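Tyrosyl-tRNA synthetase (Pyrococcus horikoshii, PDB 2CYC) catalyses the two-step charging of tRNA(Tyr) with tyrosine, which is first activated by ATP to tyrosyl-AMP and then passed to the tRNA acceptor end. Local coordinates at residues A[10-15]-A[58-63]; A[50-55]-A[107-112]; A[128-133]-A[172-177]. All coordinates share one frame; numbering follows the deposited sequence.

Contact 1 (A[10-15]-A[58-63]); sequences VLKKPT and IADFQK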
# COMPACT_ATOMS: atom_id res chain seq x y z
N VAL A 10 -30.63 -2.28 -15.69
CA VAL A 10 -29.54 -2.51 -14.73
C VAL A 10 -29.88 -3.71 -13.85
O VAL A 10 -29.02 -4.54 -13.54
CB VAL A 10 -29.33 -1.26 -13.83
CG1 VAL A 10 -28.32 -1.57 -12.71
CG2 VAL A 10 -28.84 -0.10 -14.67
N LEU A 11 -31.15 -3.81 -13.47
CA LEU A 11 -31.64 -4.87 -12.61
C LEU A 11 -31.83 -6.25 -13.23
O LEU A 11 -31.76 -7.25 -12.52
CB LEU A 11 -32.97 -4.42 -11.98
CG LEU A 11 -32.90 -3.52 -10.73
CD1 LEU A 11 -32.52 -4.37 -9.54
CD2 LEU A 11 -31.89 -2.39 -10.93
N LYS A 12 -32.06 -6.33 -14.53
CA LYS A 12 -32.29 -7.63 -15.15
C LYS A 12 -31.16 -8.64 -15.00
O LYS A 12 -29.97 -8.28 -14.98
CB LYS A 12 -32.64 -7.47 -16.63
CG LYS A 12 -31.59 -6.74 -17.43
CD LYS A 12 -32.00 -6.59 -18.90
CE LYS A 12 -32.01 -7.93 -19.63
NZ LYS A 12 -31.95 -7.75 -21.11
N LYS A 13 -31.53 -9.92 -14.91
CA LYS A 13 -30.56 -11.00 -14.76
C LYS A 13 -29.55 -10.89 -15.88
O LYS A 13 -29.89 -10.47 -16.98
CB LYS A 13 -31.25 -12.37 -14.82
CG LYS A 13 -32.04 -12.68 -13.57
CD LYS A 13 -32.59 -14.10 -13.58
CE LYS A 13 -32.85 -14.58 -12.15
NZ LYS A 13 -33.64 -13.60 -11.35
N PRO A 14 -28.32 -11.35 -15.65
CA PRO A 14 -27.80 -11.97 -14.42
C PRO A 14 -27.54 -11.09 -13.18
O PRO A 14 -26.86 -11.54 -12.26
CB PRO A 14 -26.55 -12.68 -14.91
CG PRO A 14 -26.01 -11.68 -15.91
CD PRO A 14 -27.26 -11.28 -16.68
N THR A 15 -28.03 -9.86 -13.16
CA THR A 15 -27.81 -9.04 -11.97
C THR A 15 -28.36 -9.81 -10.76
O THR A 15 -29.45 -10.37 -10.83
CB THR A 15 -28.55 -7.70 -12.04
OG1 THR A 15 -27.96 -6.88 -13.05
CG2 THR A 15 -28.49 -6.99 -10.69
N ILE A 58 -22.88 -5.74 -19.65
CA ILE A 58 -22.32 -4.64 -20.41
C ILE A 58 -23.33 -4.25 -21.50
O ILE A 58 -23.59 -3.06 -21.72
CB ILE A 58 -20.96 -5.05 -21.02
CG1 ILE A 58 -19.88 -4.99 -19.92
CG2 ILE A 58 -20.60 -4.13 -22.16
CD1 ILE A 58 -18.56 -5.67 -20.30
N ALA A 59 -23.93 -5.25 -22.14
CA ALA A 59 -24.93 -4.99 -23.18
C ALA A 59 -26.12 -4.24 -22.58
O ALA A 59 -26.61 -3.26 -23.16
CB ALA A 59 -25.41 -6.31 -23.81
N ASP A 60 -26.59 -4.69 -21.41
CA ASP A 60 -27.72 -4.03 -20.76
C ASP A 60 -27.39 -2.59 -20.41
O ASP A 60 -28.21 -1.68 -20.63
CB ASP A 60 -28.11 -4.75 -19.45
CG ASP A 60 -28.64 -6.15 -19.68
OD1 ASP A 60 -29.15 -6.43 -20.79
OD2 ASP A 60 -28.56 -6.96 -18.75
N PHE A 61 -26.20 -2.37 -19.85
CA PHE A 61 -25.79 -1.04 -19.45
C PHE A 61 -25.75 -0.07 -20.63
O PHE A 61 -26.23 1.06 -20.53
CB PHE A 61 -24.43 -1.07 -18.72
CG PHE A 61 -24.43 -1.88 -17.43
CD1 PHE A 61 -25.56 -1.94 -16.62
CD2 PHE A 61 -23.28 -2.57 -17.03
CE1 PHE A 61 -25.56 -2.66 -15.42
CE2 PHE A 61 -23.26 -3.30 -15.82
CZ PHE A 61 -24.41 -3.35 -15.01
N GLN A 62 -25.20 -0.52 -21.76
CA GLN A 62 -25.11 0.32 -22.95
C GLN A 62 -26.52 0.79 -23.33
O GLN A 62 -26.73 1.97 -23.60
CB GLN A 62 -24.49 -0.45 -24.13
CG GLN A 62 -23.02 -0.86 -23.96
CD GLN A 62 -22.44 -1.48 -25.24
OE1 GLN A 62 -23.04 -2.36 -25.85
NE2 GLN A 62 -21.26 -1.02 -25.64
N LYS A 63 -27.48 -0.14 -23.34
CA LYS A 63 -28.86 0.22 -23.71
C LYS A 63 -29.50 1.21 -22.76
O LYS A 63 -30.44 1.93 -23.13
CB LYS A 63 -29.74 -1.03 -23.79
CG LYS A 63 -29.45 -1.91 -24.99
CD LYS A 63 -30.41 -3.09 -25.08
CE LYS A 63 -30.04 -4.03 -26.23
NZ LYS A 63 -28.69 -4.65 -26.06
O HOH W 1 -28.98 -9.53 -19.20

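Contact 2 (A[50-55]-A[107-112]); sequences TGLMAG and EVMGGD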
# COMPACT_ATOMS: atom_id res chain seq x y z
N THR A 50 -17.27 -15.44 -16.89
CA THR A 50 -16.52 -14.22 -17.15
C THR A 50 -16.99 -13.49 -18.41
O THR A 50 -17.29 -12.30 -18.38
CB THR A 50 -15.02 -14.55 -17.30
OG1 THR A 50 -14.62 -15.34 -16.18
CG2 THR A 50 -14.18 -13.28 -17.32
N GLY A 51 -17.06 -14.22 -19.52
CA GLY A 51 -17.48 -13.60 -20.76
C GLY A 51 -18.96 -13.32 -20.91
O GLY A 51 -19.36 -12.17 -21.13
N LEU A 52 -19.79 -14.36 -20.77
CA LEU A 52 -21.23 -14.22 -20.95
C LEU A 52 -21.98 -13.38 -19.93
O LEU A 52 -22.77 -12.52 -20.30
CB LEU A 52 -21.89 -15.61 -21.06
CG LEU A 52 -21.24 -16.53 -22.09
CD1 LEU A 52 -22.20 -17.65 -22.43
CD2 LEU A 52 -20.88 -15.74 -23.36
N MET A 53 -21.74 -13.60 -18.64
CA MET A 53 -22.45 -12.83 -17.63
C MET A 53 -22.02 -11.37 -17.65
O MET A 53 -22.86 -10.47 -17.61
CB MET A 53 -22.24 -13.47 -16.26
CG MET A 53 -22.71 -14.92 -16.20
SD MET A 53 -24.52 -15.12 -16.42
CE MET A 53 -24.63 -15.44 -18.17
N ALA A 54 -20.72 -11.12 -17.70
CA ALA A 54 -20.24 -9.73 -17.76
C ALA A 54 -20.69 -9.11 -19.08
O ALA A 54 -21.13 -7.96 -19.12
CB ALA A 54 -18.71 -9.70 -17.67
N GLY A 55 -20.60 -9.88 -20.15
CA GLY A 55 -20.99 -9.40 -21.46
C GLY A 55 -22.45 -9.03 -21.50
O GLY A 55 -22.82 -8.00 -22.07
N GLU A 107 -20.21 -9.16 -27.74
CA GLU A 107 -20.93 -9.20 -29.00
C GLU A 107 -22.00 -10.30 -29.05
O GLU A 107 -23.13 -10.02 -29.43
CB GLU A 107 -19.93 -9.38 -30.12
CG GLU A 107 -20.53 -9.43 -31.50
CD GLU A 107 -19.45 -9.56 -32.54
OE1 GLU A 107 -18.74 -8.56 -32.79
OE2 GLU A 107 -19.30 -10.67 -33.10
N VAL A 108 -21.67 -11.53 -28.67
CA VAL A 108 -22.69 -12.59 -28.71
C VAL A 108 -23.80 -12.37 -27.70
O VAL A 108 -24.89 -12.91 -27.85
CB VAL A 108 -22.12 -14.00 -28.48
CG1 VAL A 108 -21.06 -14.32 -29.53
CG2 VAL A 108 -21.56 -14.12 -27.07
N MET A 109 -23.53 -11.59 -26.65
CA MET A 109 -24.57 -11.32 -25.66
C MET A 109 -25.36 -10.08 -26.07
O MET A 109 -26.13 -9.53 -25.29
CB MET A 109 -23.96 -11.12 -24.26
CG MET A 109 -23.27 -12.37 -23.73
SD MET A 109 -24.29 -13.87 -23.96
CE MET A 109 -25.51 -13.64 -22.64
N GLY A 110 -25.16 -9.63 -27.31
CA GLY A 110 -25.91 -8.49 -27.81
C GLY A 110 -25.38 -7.09 -27.55
O GLY A 110 -26.08 -6.11 -27.80
N GLY A 111 -24.17 -6.98 -27.04
CA GLY A 111 -23.62 -5.66 -26.79
C GLY A 111 -22.80 -5.22 -27.99
O GLY A 111 -22.55 -6.01 -28.89
N ASP A 112 -22.39 -3.96 -28.01
CA ASP A 112 -21.58 -3.41 -29.09
C ASP A 112 -20.17 -3.18 -28.56
O ASP A 112 -19.91 -2.19 -27.87
CB ASP A 112 -22.17 -2.08 -29.58
CG ASP A 112 -21.37 -1.47 -30.73
OD1 ASP A 112 -20.28 -1.99 -31.06
OD2 ASP A 112 -21.84 -0.46 -31.29

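Contact 3 (A[128-133]-A[172-177]); sequences GDYWQT and QVADIF. With TYR (tyrosine), chain C.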
# COMPACT_ATOMS: atom_id res chain seq x y z
N GLY A 128 1.33 8.81 -10.32
CA GLY A 128 1.45 9.02 -8.89
C GLY A 128 0.22 9.58 -8.20
O GLY A 128 -0.01 9.30 -7.02
N ASP A 129 -0.58 10.38 -8.90
CA ASP A 129 -1.77 10.97 -8.29
C ASP A 129 -2.82 9.88 -8.03
O ASP A 129 -3.70 10.03 -7.19
CB ASP A 129 -2.32 12.11 -9.16
CG ASP A 129 -2.78 11.65 -10.52
OD1 ASP A 129 -2.30 10.61 -11.00
OD2 ASP A 129 -3.61 12.36 -11.13
N TYR A 130 -2.71 8.77 -8.76
CA TYR A 130 -3.59 7.63 -8.56
C TYR A 130 -3.21 7.05 -7.19
O TYR A 130 -4.08 6.75 -6.36
CB TYR A 130 -3.34 6.57 -9.63
CG TYR A 130 -3.87 5.20 -9.25
CD1 TYR A 130 -5.18 4.83 -9.53
CD2 TYR A 130 -3.05 4.28 -8.58
CE1 TYR A 130 -5.68 3.58 -9.15
CE2 TYR A 130 -3.53 3.04 -8.20
CZ TYR A 130 -4.84 2.69 -8.49
OH TYR A 130 -5.31 1.45 -8.13
N TRP A 131 -1.91 6.90 -6.96
CA TRP A 131 -1.44 6.33 -5.70
C TRP A 131 -1.70 7.24 -4.50
O TRP A 131 -1.84 6.77 -3.36
CB TRP A 131 0.05 5.97 -5.81
CG TRP A 131 0.21 4.78 -6.73
CD1 TRP A 131 0.42 4.80 -8.08
CD2 TRP A 131 -0.02 3.41 -6.39
NE1 TRP A 131 0.32 3.53 -8.60
CE2 TRP A 131 0.05 2.66 -7.58
CE3 TRP A 131 -0.30 2.75 -5.19
CZ2 TRP A 131 -0.14 1.27 -7.60
CZ3 TRP A 131 -0.48 1.37 -5.21
CH2 TRP A 131 -0.40 0.65 -6.41
N GLN A 132 -1.80 8.54 -4.75
CA GLN A 132 -2.09 9.45 -3.66
C GLN A 132 -3.50 9.11 -3.19
O GLN A 132 -3.82 9.19 -2.00
CB GLN A 132 -2.01 10.89 -4.13
CG GLN A 132 -2.37 11.91 -3.05
CD GLN A 132 -2.07 13.34 -3.46
OE1 GLN A 132 -2.30 13.73 -4.60
NE2 GLN A 132 -1.56 14.13 -2.52
N THR A 133 -4.35 8.71 -4.13
CA THR A 133 -5.72 8.34 -3.80
C THR A 133 -5.75 6.95 -3.15
O THR A 133 -6.62 6.67 -2.33
CB THR A 133 -6.62 8.46 -5.05
OG1 THR A 133 -7.05 9.83 -5.16
CG2 THR A 133 -7.84 7.55 -4.97
N GLN A 172 -8.15 -1.72 -5.89
CA GLN A 172 -9.43 -1.96 -6.55
C GLN A 172 -10.39 -0.84 -6.22
O GLN A 172 -11.13 -0.37 -7.10
CB GLN A 172 -10.04 -3.32 -6.14
CG GLN A 172 -11.35 -3.67 -6.91
CD GLN A 172 -11.63 -5.17 -6.97
OE1 GLN A 172 -10.73 -5.98 -6.79
NE2 GLN A 172 -12.89 -5.54 -7.24
N VAL A 173 -10.40 -0.39 -4.97
CA VAL A 173 -11.28 0.70 -4.60
C VAL A 173 -10.84 1.99 -5.30
O VAL A 173 -11.68 2.74 -5.84
CB VAL A 173 -11.31 0.90 -3.07
CG1 VAL A 173 -12.08 2.15 -2.70
CG2 VAL A 173 -11.95 -0.33 -2.43
N ALA A 174 -9.54 2.25 -5.31
CA ALA A 174 -8.98 3.44 -5.96
C ALA A 174 -9.28 3.45 -7.46
O ALA A 174 -9.54 4.50 -8.05
CB ALA A 174 -7.45 3.50 -5.72
N ASP A 175 -9.24 2.27 -8.08
CA ASP A 175 -9.54 2.16 -9.50
C ASP A 175 -10.90 2.75 -9.80
O ASP A 175 -11.13 3.34 -10.86
CB ASP A 175 -9.56 0.69 -9.95
CG ASP A 175 -8.21 0.03 -9.86
OD1 ASP A 175 -7.19 0.74 -9.90
OD2 ASP A 175 -8.18 -1.22 -9.78
N ILE A 176 -11.83 2.58 -8.85
CA ILE A 176 -13.17 3.09 -9.03
C ILE A 176 -13.21 4.61 -9.03
O ILE A 176 -13.71 5.25 -9.96
CB ILE A 176 -14.13 2.54 -7.93
CG1 ILE A 176 -14.40 1.05 -8.18
CG2 ILE A 176 -15.44 3.35 -7.91
CD1 ILE A 176 -15.09 0.32 -7.03
N PHE A 177 -12.65 5.21 -7.98
CA PHE A 177 -12.68 6.66 -7.88
C PHE A 177 -11.80 7.39 -8.87
O PHE A 177 -12.18 8.44 -9.37
CB PHE A 177 -12.37 7.06 -6.44
CG PHE A 177 -13.42 6.60 -5.48
CD1 PHE A 177 -14.65 7.27 -5.42
CD2 PHE A 177 -13.25 5.45 -4.73
CE1 PHE A 177 -15.70 6.79 -4.62
CE2 PHE A 177 -14.29 4.95 -3.93
CZ PHE A 177 -15.52 5.62 -3.88
N TYR C . -10.51 -8.54 -8.12
CA TYR C . -11.08 -8.81 -9.47
C TYR C . -11.11 -10.31 -9.75
O TYR C . -10.53 -11.08 -8.95
CB TYR C . -10.24 -8.10 -10.55
CG TYR C . -10.28 -6.58 -10.44
CD1 TYR C . -11.48 -5.89 -10.56
CD2 TYR C . -9.11 -5.85 -10.21
CE1 TYR C . -11.52 -4.48 -10.45
CE2 TYR C . -9.14 -4.46 -10.12
CZ TYR C . -10.34 -3.78 -10.23
OH TYR C . -10.36 -2.40 -10.12
OXT TYR C . -11.71 -10.71 -10.77

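Contact 1 (A[10-15]-A[58-63])
Asp60 reaches out from helix 58-63 to meet Lys12, the two side chains arriving from opposite directions. A chi1 of 57° brings Lys12 CG within 3.3 Å of Asp60 OD2, and a bend at chi3 further out keeps CE and NZ along the carboxylate. At the tip, Lys12 NZ forms a salt bridge with Asp60 OD1 at 3.1 Å, coming in 40° out of the carboxylate plane. Neither charge relies on this bond alone: Lys12 also pairs with Glu300, and Asp60 OD2 with Lys57. A water that donates to Asp60 OD2 and to Lys13 O, at 2.6 Å from each, ties the carboxylate to the loop as well. The contact fastens the end of the N-terminal helix 3-11 to the last turn of helix 48-63, which belongs to the Rossmann-type catalytic domain of class I synthetases. Deeper in, Val10 and Phe61 cross at about a right angle. Chi1 of 173° turns Val10 CG1 away from the Val10 N and toward the ring edge, 4.0 Å from Phe61 CE1. Val221 of strand 214-223 packs on both side chains, while His185 meets the Phe61 ring edge-to-face.

Contact 2 (A[50-55]-A[107-112])
Met109 lies against two flat groups of helix 50-55, and both are backbone carbonyls, since no ring or side-chain amide takes part. Over one face of the Gly55 carbonyl sits Met109 CB, 3.8 Å from Gly55 C. The Leu52 carbonyl is met twice: Met109 CG comes within 3.5 Å of Leu52 O at the edge, close to the carbonyl plane, and Met109 CE reaches the same oxygen from above that plane, at 3.8 Å. In the methionine, chi2 (-47°) sets the sulfur against Leu52, and chi3 (-76°) brings CE over Leu52 O. Met109 SD lies 3.9 Å from Leu52 CD2, the two side chains crossing at about a right angle, and Val108 CG2 touches that same methyl, Leu52 CD2, at 4.1 Å. No hydrogen bond spans the two segments. The lack of a side chain on Gly55 lets the backbones come this near, Gly55 CA being 5.8 Å from Met109 CA; a beta carbon on Gly55 would press on Met109 CG and collide with Gly51 O. Shortened to an alanine, Met109 would probably leave a gap beside Leu52 O and take the sulfur away from Leu52 CD2. Ile296 of helix 288-297 packs on Leu52, and Arg299 touches Met109. Beyond Met109 the chain turns away through Gly110, whose positive phi (87°) and bond from Gly110 N to Glu107 O (3.0 Å) belong to the Schellman motif that ends helix 87-108. The two helices joined here connect successive parallel strands, 36-40 to 69-72 and 69-72 to 117-120, the alternation of strand and helix that defines the Rossmann-type fold of class I synthetases.

Contact 3 (A[128-133]-A[172-177])
Asp175 stands between Tyr130 and the bound tyrosine, and its side chain touches both. Its CB already lies 3.2 Å from the ligand OH. Chi1 (-66°) brings Asp175 CG to 3.3 Å from the same ligand OH, and its two oxygens then point at different phenols. Asp175 OD1 is 2.7 Å from Tyr130 OH and near the plane of that ring, at its edge, with ring and carboxylate planes 25° apart; Tyr130 OH also reaches Met171 O. Asp175 OD2 accepts a short hydrogen bond of 2.5 Å from the ligand OH and has a weak one with His76. One residue back, Ala174 CB packs obliquely against Tyr130 CE1 at 3.9 Å and against Thr133 CG2 at 4.1 Å, where the two helices cross at 117°. On the far side of Tyr130 from this helix, Trp131 stacks on Trp131 of the second subunit. Gln172, on the same helix as Asp175, takes the other end of the substrate, its OE1 accepting from the ligand N at 2.9 Å. The chemistry at Asp175 OD2 is consistent with recognition of the para-hydroxyl, which phenylalanine lacks, and Tyr130, from the second shell, probably steadies the carboxylate.

In the fold
Contacts 1 and 2 share helix 48-63 and sit side by side, their centres about 10 Å apart; they touch where Gln62 OE1 probably accepts a hydrogen bond from Asp112 N at 2.8 Å, and where Pro14 CB packs on Met53 SD at 3.5 Å. Contact 3 is remote, its centre about 26 Å from that of contact 1 and about 27 Å from that of contact 2, with no atoms in touch. It alone of the three holds pocket residues. In contact 1, the Phe61 side chain lies about 9 Å from that of Tyr37 and about 13 Å from the bound tyrosine.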